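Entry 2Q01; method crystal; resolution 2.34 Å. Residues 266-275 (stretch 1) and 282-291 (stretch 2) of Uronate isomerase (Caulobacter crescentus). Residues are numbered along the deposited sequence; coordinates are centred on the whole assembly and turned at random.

Stretch 1 (266-275) EAEALFNSLV
Stretch 2 (282-291) EKAELFRAQM

No hydrogen bond or salt bridge joins these two stretches; the contact rests on packing alone, and much of it gathers round Leu 270. Both stretches are helical throughout, with phi/psi near -65/-42, and both helices extend beyond the residues given. Their axes approach to 10.1 Å and run at 132° between N-to-C directions, closer to antiparallel than to parallel. The register therefore descends. CA of Ala 267 lies 7.3 Å from CA of Gln 290, CA of Leu 270 lies 7.0 Å from CA of Phe 287, and CA of Leu 274 lies 7.5 Å from CA of Ala 284.

Leu 270 (chi1 t, chi2 p) points toward the second helix and has the largest covered area. Its CD1 is 3.5 Å from Lys 283 O, and its CD2 is 3.6 Å from Phe 287 N and 3.8 Å from Leu 286 CB. The leucine thus reaches the partner backbone. That carbonyl and amide already pair with each other, Phe 287 N to Lys 283 O at 3.0 Å. Leu 274 (m, t) packs one turn on, with CD1 3.6 Å from Phe 287 CB.

The CA-to-CB bond of Phe 271 (chi1 t, chi2 -110°) points sideways to the second helix, while that of Phe 287 (chi1 t, chi2 71°) points toward its partner. The ring centroids are 5.7 Å apart and the planes meet at 32°, an oblique pair. Phe 271 CD2 lies 3.6 Å from Phe 287 CZ.

Lys 283 is extended (m, t, t, t), and its NZ comes 3.6 Å from Ser 273 CB. Ser 273 (m) turns OG back to its own helix, donating to Ala 269 O at 3.0 Å. Toward the start of stretch 1, Ala 267 CB lies 4.1 Å from CG of Gln 290, whose chi1 is t and chi2 p.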

ATOM      1  N   GLU B 266       8.693 -34.089 -18.639  1.00 36.72           N
ATOM      2  CA  GLU B 266       9.074 -33.436 -17.381  1.00 33.77           C
ATOM      3  C   GLU B 266       7.905 -33.389 -16.400  1.00 39.29           C
ATOM      4  O   GLU B 266       8.089 -33.545 -15.189  1.00 46.18           O
ATOM      5  CB  GLU B 266       9.570 -32.014 -17.641  1.00 37.99           C
ATOM      6  CG  GLU B 266      10.933 -31.926 -18.303  1.00 50.81           C
ATOM      7  CD  GLU B 266      11.326 -30.503 -18.673  1.00 60.32           C
ATOM      8  OE1 GLU B 266      12.539 -30.212 -18.655  1.00 75.07           O
ATOM      9  OE2 GLU B 266      10.434 -29.677 -18.982  1.00 52.49           O
ATOM     10  N   ALA B 267       6.708 -33.168 -16.938  1.00 34.32           N
ATOM     11  CA  ALA B 267       5.483 -33.133 -16.152  1.00 26.40           C
ATOM     12  C   ALA B 267       5.136 -34.513 -15.612  1.00 26.43           C
ATOM     13  O   ALA B 267       4.726 -34.647 -14.458  1.00 37.03           O
ATOM     14  CB  ALA B 267       4.334 -32.575 -16.998  1.00 24.51           C
ATOM     15  N   GLU B 268       5.304 -35.533 -16.453  1.00 31.82           N
ATOM     16  CA  GLU B 268       5.076 -36.925 -16.062  1.00 31.32           C
ATOM     17  C   GLU B 268       6.076 -37.382 -14.999  1.00 36.96           C
ATOM     18  O   GLU B 268       5.692 -38.028 -14.018  1.00 46.02           O
ATOM     19  CB  GLU B 268       5.124 -37.840 -17.294  1.00 33.30           C
ATOM     20  CG  GLU B 268       4.825 -39.309 -16.999  1.00 24.57           C
ATOM     21  CD  GLU B 268       4.153 -40.035 -18.155  1.00 48.56           C
ATOM     22  OE1 GLU B 268       4.306 -39.604 -19.324  1.00 50.60           O
ATOM     23  OE2 GLU B 268       3.471 -41.051 -17.882  1.00 37.66           O
ATOM     24  N   ALA B 269       7.347 -37.025 -15.198  1.00 30.50           N
ATOM     25  CA  ALA B 269       8.414 -37.289 -14.232  1.00 26.12           C
ATOM     26  C   ALA B 269       8.082 -36.748 -12.856  1.00 34.56           C
ATOM     27  O   ALA B 269       8.187 -37.469 -11.866  1.00 39.11           O
ATOM     28  CB  ALA B 269       9.733 -36.697 -14.719  1.00 27.67           C
ATOM     29  N   LEU B 270       7.679 -35.478 -12.812  1.00 32.09           N
ATOM     30  CA  LEU B 270       7.327 -34.791 -11.568  1.00 41.28           C
ATOM     31  C   LEU B 270       6.091 -35.404 -10.914  1.00 40.36           C
ATOM     32  O   LEU B 270       6.052 -35.577  -9.694  1.00 48.67           O
ATOM     33  CB  LEU B 270       7.102 -33.302 -11.842  1.00 35.98           C
ATOM     34  CG  LEU B 270       6.567 -32.388 -10.742  1.00 31.66           C
ATOM     35  CD1 LEU B 270       7.569 -32.259  -9.626  1.00 33.44           C
ATOM     36  CD2 LEU B 270       6.261 -31.040 -11.347  1.00 38.41           C
ATOM     37  N   PHE B 271       5.100 -35.729 -11.741  1.00 38.90           N
ATOM     38  CA  PHE B 271       3.875 -36.392 -11.302  1.00 38.07           C
ATOM     39  C   PHE B 271       4.180 -37.733 -10.632  1.00 44.27           C
ATOM     40  O   PHE B 271       3.680 -38.010  -9.539  1.00 49.92           O
ATOM     41  CB  PHE B 271       2.927 -36.577 -12.496  1.00 38.68           C
ATOM     42  CG  PHE B 271       1.646 -37.287 -12.162  1.00 36.30           C
ATOM     43  CD1 PHE B 271       1.413 -38.577 -12.620  1.00 33.82           C
ATOM     44  CD2 PHE B 271       0.667 -36.662 -11.401  1.00 35.15           C
ATOM     45  CE1 PHE B 271       0.229 -39.242 -12.304  1.00 29.65           C
ATOM     46  CE2 PHE B 271      -0.515 -37.316 -11.085  1.00 20.41           C
ATOM     47  CZ  PHE B 271      -0.739 -38.604 -11.545  1.00 36.59           C
ATOM     48  N   ASN B 272       5.017 -38.541 -11.285  1.00 40.59           N
ATOM     49  CA  ASN B 272       5.412 -39.857 -10.773  1.00 38.62           C
ATOM     50  C   ASN B 272       6.124 -39.822  -9.422  1.00 40.74           C
ATOM     51  O   ASN B 272       5.864 -40.670  -8.571  1.00 43.10           O
ATOM     52  CB  ASN B 272       6.271 -40.602 -11.792  1.00 43.17           C
ATOM     53  CG  ASN B 272       5.482 -41.053 -13.011  1.00 47.41           C
ATOM     54  OD1 ASN B 272       6.070 -41.400 -14.034  1.00 42.42           O
ATOM     55  ND2 ASN B 272       4.151 -41.049 -12.912  1.00 37.84           N
ATOM     56  N   SER B 273       6.997 -38.832  -9.225  1.00 38.59           N
ATOM     57  CA  SER B 273       7.699 -38.637  -7.955  1.00 35.29           C
ATOM     58  C   SER B 273       6.739 -38.397  -6.803  1.00 42.21           C
ATOM     59  O   SER B 273       6.946 -38.910  -5.704  1.00 48.04           O
ATOM     60  CB  SER B 273       8.655 -37.451  -8.038  1.00 40.21           C
ATOM     61  OG  SER B 273       9.508 -37.545  -9.162  1.00 63.31           O
ATOM     62  N   LEU B 274       5.691 -37.615  -7.061  1.00 38.19           N
ATOM     63  CA  LEU B 274       4.752 -37.222  -6.014  1.00 38.04           C
ATOM     64  C   LEU B 274       3.779 -38.342  -5.684  1.00 36.04           C
ATOM     65  O   LEU B 274       3.473 -38.573  -4.512  1.00 49.59           O
ATOM     66  CB  LEU B 274       4.012 -35.940  -6.403  1.00 38.60           C
ATOM     67  CG  LEU B 274       4.888 -34.692  -6.560  1.00 27.71           C
ATOM     68  CD1 LEU B 274       4.208 -33.703  -7.446  1.00 20.15           C
ATOM     69  CD2 LEU B 274       5.195 -34.055  -5.223  1.00 25.02           C
ATOM     70  N   VAL B 275       3.307 -39.032  -6.722  1.00 43.28           N
ATOM     71  CA  VAL B 275       2.479 -40.242  -6.586  1.00 49.77           C
ATOM     72  C   VAL B 275       3.194 -41.348  -5.791  1.00 49.32           C
ATOM     73  O   VAL B 275       2.578 -41.991  -4.934  1.00 53.88           O
ATOM     74  CB  VAL B 275       2.004 -40.756  -7.979  1.00 44.33           C
ATOM     75  CG1 VAL B 275       1.408 -42.147  -7.896  1.00 43.82           C
ATOM     76  CG2 VAL B 275       0.982 -39.805  -8.562  1.00 52.51           C
ATOM     77  N   GLU B 282       9.165 -28.083  -2.736  1.00 45.19           N
ATOM     78  CA  GLU B 282       9.590 -27.594  -4.052  1.00 50.02           C
ATOM     79  C   GLU B 282       8.880 -28.314  -5.201  1.00 49.60           C
ATOM     80  O   GLU B 282       8.487 -27.679  -6.186  1.00 59.10           O
ATOM     81  CB  GLU B 282      11.110 -27.734  -4.229  1.00 51.04           C
ATOM     82  CG  GLU B 282      11.974 -26.943  -3.225  1.00 80.52           C
ATOM     83  CD  GLU B 282      12.169 -27.658  -1.883  1.00 93.06           C
ATOM     84  OE1 GLU B 282      12.211 -26.965  -0.844  1.00 91.07           O
ATOM     85  OE2 GLU B 282      12.271 -28.906  -1.862  1.00 98.22           O
ATOM     86  N   LYS B 283       8.727 -29.633  -5.073  1.00 43.61           N
ATOM     87  CA  LYS B 283       8.080 -30.450  -6.104  1.00 40.26           C
ATOM     88  C   LYS B 283       6.567 -30.242  -6.138  1.00 39.83           C
ATOM     89  O   LYS B 283       5.962 -30.241  -7.211  1.00 40.40           O
ATOM     90  CB  LYS B 283       8.393 -31.935  -5.896  1.00 38.82           C
ATOM     91  CG  LYS B 283       9.721 -32.397  -6.477  1.00 50.59           C
ATOM     92  CD  LYS B 283       9.946 -33.874  -6.173  1.00 58.68           C
ATOM     93  CE  LYS B 283      11.225 -34.390  -6.808  1.00 76.22           C
ATOM     94  NZ  LYS B 283      11.477 -35.807  -6.435  1.00 85.75           N
ATOM     95  N   ALA B 284       5.972 -30.075  -4.957  1.00 35.92           N
ATOM     96  CA  ALA B 284       4.536 -29.826  -4.815  1.00 41.30           C
ATOM     97  C   ALA B 284       4.132 -28.463  -5.397  1.00 43.39           C
ATOM     98  O   ALA B 284       3.090 -28.352  -6.044  1.00 50.61           O
ATOM     99  CB  ALA B 284       4.119 -29.944  -3.348  1.00 28.45           C
ATOM    100  N   GLU B 285       4.969 -27.448  -5.162  1.00 40.78           N
ATOM    101  CA  GLU B 285       4.845 -26.124  -5.774  1.00 36.51           C
ATOM    102  C   GLU B 285       4.909 -26.180  -7.289  1.00 42.92           C
ATOM    103  O   GLU B 285       4.120 -25.524  -7.966  1.00 54.50           O
ATOM    104  CB  GLU B 285       5.968 -25.203  -5.299  1.00 38.45           C
ATOM    105  CG  GLU B 285       5.526 -24.011  -4.470  1.00 69.46           C
ATOM    106  CD  GLU B 285       4.639 -23.044  -5.241  1.00 78.80           C
ATOM    107  OE1 GLU B 285       3.411 -23.064  -5.007  1.00 73.03           O
ATOM    108  OE2 GLU B 285       5.163 -22.271  -6.077  1.00 69.94           O
ATOM    109  N   LEU B 286       5.863 -26.955  -7.802  1.00 35.33           N
ATOM    110  CA  LEU B 286       6.093 -27.082  -9.236  1.00 32.42           C
ATOM    111  C   LEU B 286       4.908 -27.747  -9.924  1.00 31.20           C
ATOM    112  O   LEU B 286       4.533 -27.348 -11.021  1.00 41.52           O
ATOM    113  CB  LEU B 286       7.368 -27.891  -9.509  1.00 32.14           C
ATOM    114  CG  LEU B 286       8.337 -27.471 -10.630  1.00 31.11           C
ATOM    115  CD1 LEU B 286       9.249 -28.627 -11.006  1.00 38.14           C
ATOM    116  CD2 LEU B 286       7.669 -26.923 -11.887  1.00 31.55           C
ATOM    117  N   PHE B 287       4.322 -28.753  -9.277  1.00 39.84           N
ATOM    118  CA  PHE B 287       3.180 -29.458  -9.849  1.00 33.75           C
ATOM    119  C   PHE B 287       1.940 -28.581  -9.867  1.00 35.89           C
ATOM    120  O   PHE B 287       1.244 -28.541 -10.872  1.00 39.69           O
ATOM    121  CB  PHE B 287       2.910 -30.774  -9.123  1.00 31.98           C
ATOM    122  CG  PHE B 287       1.844 -31.622  -9.773  1.00 37.31           C
ATOM    123  CD1 PHE B 287       2.085 -32.262 -10.990  1.00 22.64           C
ATOM    124  CD2 PHE B 287       0.602 -31.790  -9.159  1.00 24.98           C
ATOM    125  CE1 PHE B 287       1.102 -33.052 -11.586  1.00 36.80           C
ATOM    126  CE2 PHE B 287      -0.385 -32.571  -9.743  1.00 22.84           C
ATOM    127  CZ  PHE B 287      -0.136 -33.209 -10.960  1.00 38.68           C
ATOM    128  N   ARG B 288       1.688 -27.866  -8.769  1.00 37.71           N
ATOM    129  CA  ARG B 288       0.603 -26.877  -8.707  1.00 32.34           C
ATOM    130  C   ARG B 288       0.762 -25.774  -9.764  1.00 36.97           C
ATOM    131  O   ARG B 288      -0.212 -25.361 -10.390  1.00 45.91           O
ATOM    132  CB  ARG B 288       0.525 -26.262  -7.315  1.00 27.68           C
ATOM    133  CG  ARG B 288      -0.059 -27.184  -6.263  1.00 31.90           C
ATOM    134  CD  ARG B 288      -0.324 -26.446  -4.962  1.00 38.07           C
ATOM    135  NE  ARG B 288       0.822 -25.650  -4.525  1.00 20.67           N
ATOM    136  CZ  ARG B 288       1.675 -26.002  -3.566  1.00 31.42           C
ATOM    137  NH1 ARG B 288       2.678 -25.193  -3.240  1.00 17.94           N
ATOM    138  NH2 ARG B 288       1.531 -27.148  -2.920  1.00 17.25           N
ATOM    139  N   ALA B 289       2.000 -25.323  -9.958  1.00 35.68           N
ATOM    140  CA  ALA B 289       2.368 -24.425 -11.046  1.00 25.91           C
ATOM    141  C   ALA B 289       2.129 -25.023 -12.437  1.00 28.24           C
ATOM    142  O   ALA B 289       1.558 -24.367 -13.303  1.00 34.79           O
ATOM    143  CB  ALA B 289       3.829 -23.990 -10.898  1.00 20.06           C
ATOM    144  N   GLN B 290       2.570 -26.262 -12.650  1.00 33.80           N
ATOM    145  CA  GLN B 290       2.399 -26.926 -13.945  1.00 32.00           C
ATOM    146  C   GLN B 290       0.932 -27.178 -14.258  1.00 21.94           C
ATOM    147  O   GLN B 290       0.504 -27.032 -15.398  1.00 27.03           O
ATOM    148  CB  GLN B 290       3.194 -28.238 -14.011  1.00 30.59           C
ATOM    149  CG  GLN B 290       2.999 -29.040 -15.311  1.00 24.12           C
ATOM    150  CD  GLN B 290       3.324 -28.235 -16.559  1.00 41.97           C
ATOM    151  OE1 GLN B 290       4.280 -27.457 -16.582  1.00 47.35           O
ATOM    152  NE2 GLN B 290       2.532 -28.425 -17.608  1.00 38.09           N
ATOM    153  N   MET B 291       0.165 -27.528 -13.229  1.00 35.60           N
ATOM    154  CA  MET B 291      -1.269 -27.763 -13.377  1.00 34.12           C
ATOM    155  C   MET B 291      -2.086 -26.513 -13.693  1.00 35.64           C
ATOM    156  O   MET B 291      -3.135 -26.619 -14.319  1.00 37.87           O
ATOM    157  CB  MET B 291      -1.838 -28.477 -12.150  1.00 36.26           C
ATOM    158  CG  MET B 291      -1.444 -29.951 -12.048  1.00 41.84           C
ATOM    159  SD  MET B 291      -1.675 -30.918 -13.564  1.00 30.60           S
ATOM    160  CE  MET B 291      -3.450 -30.911 -13.674  1.00 28.42           C
TER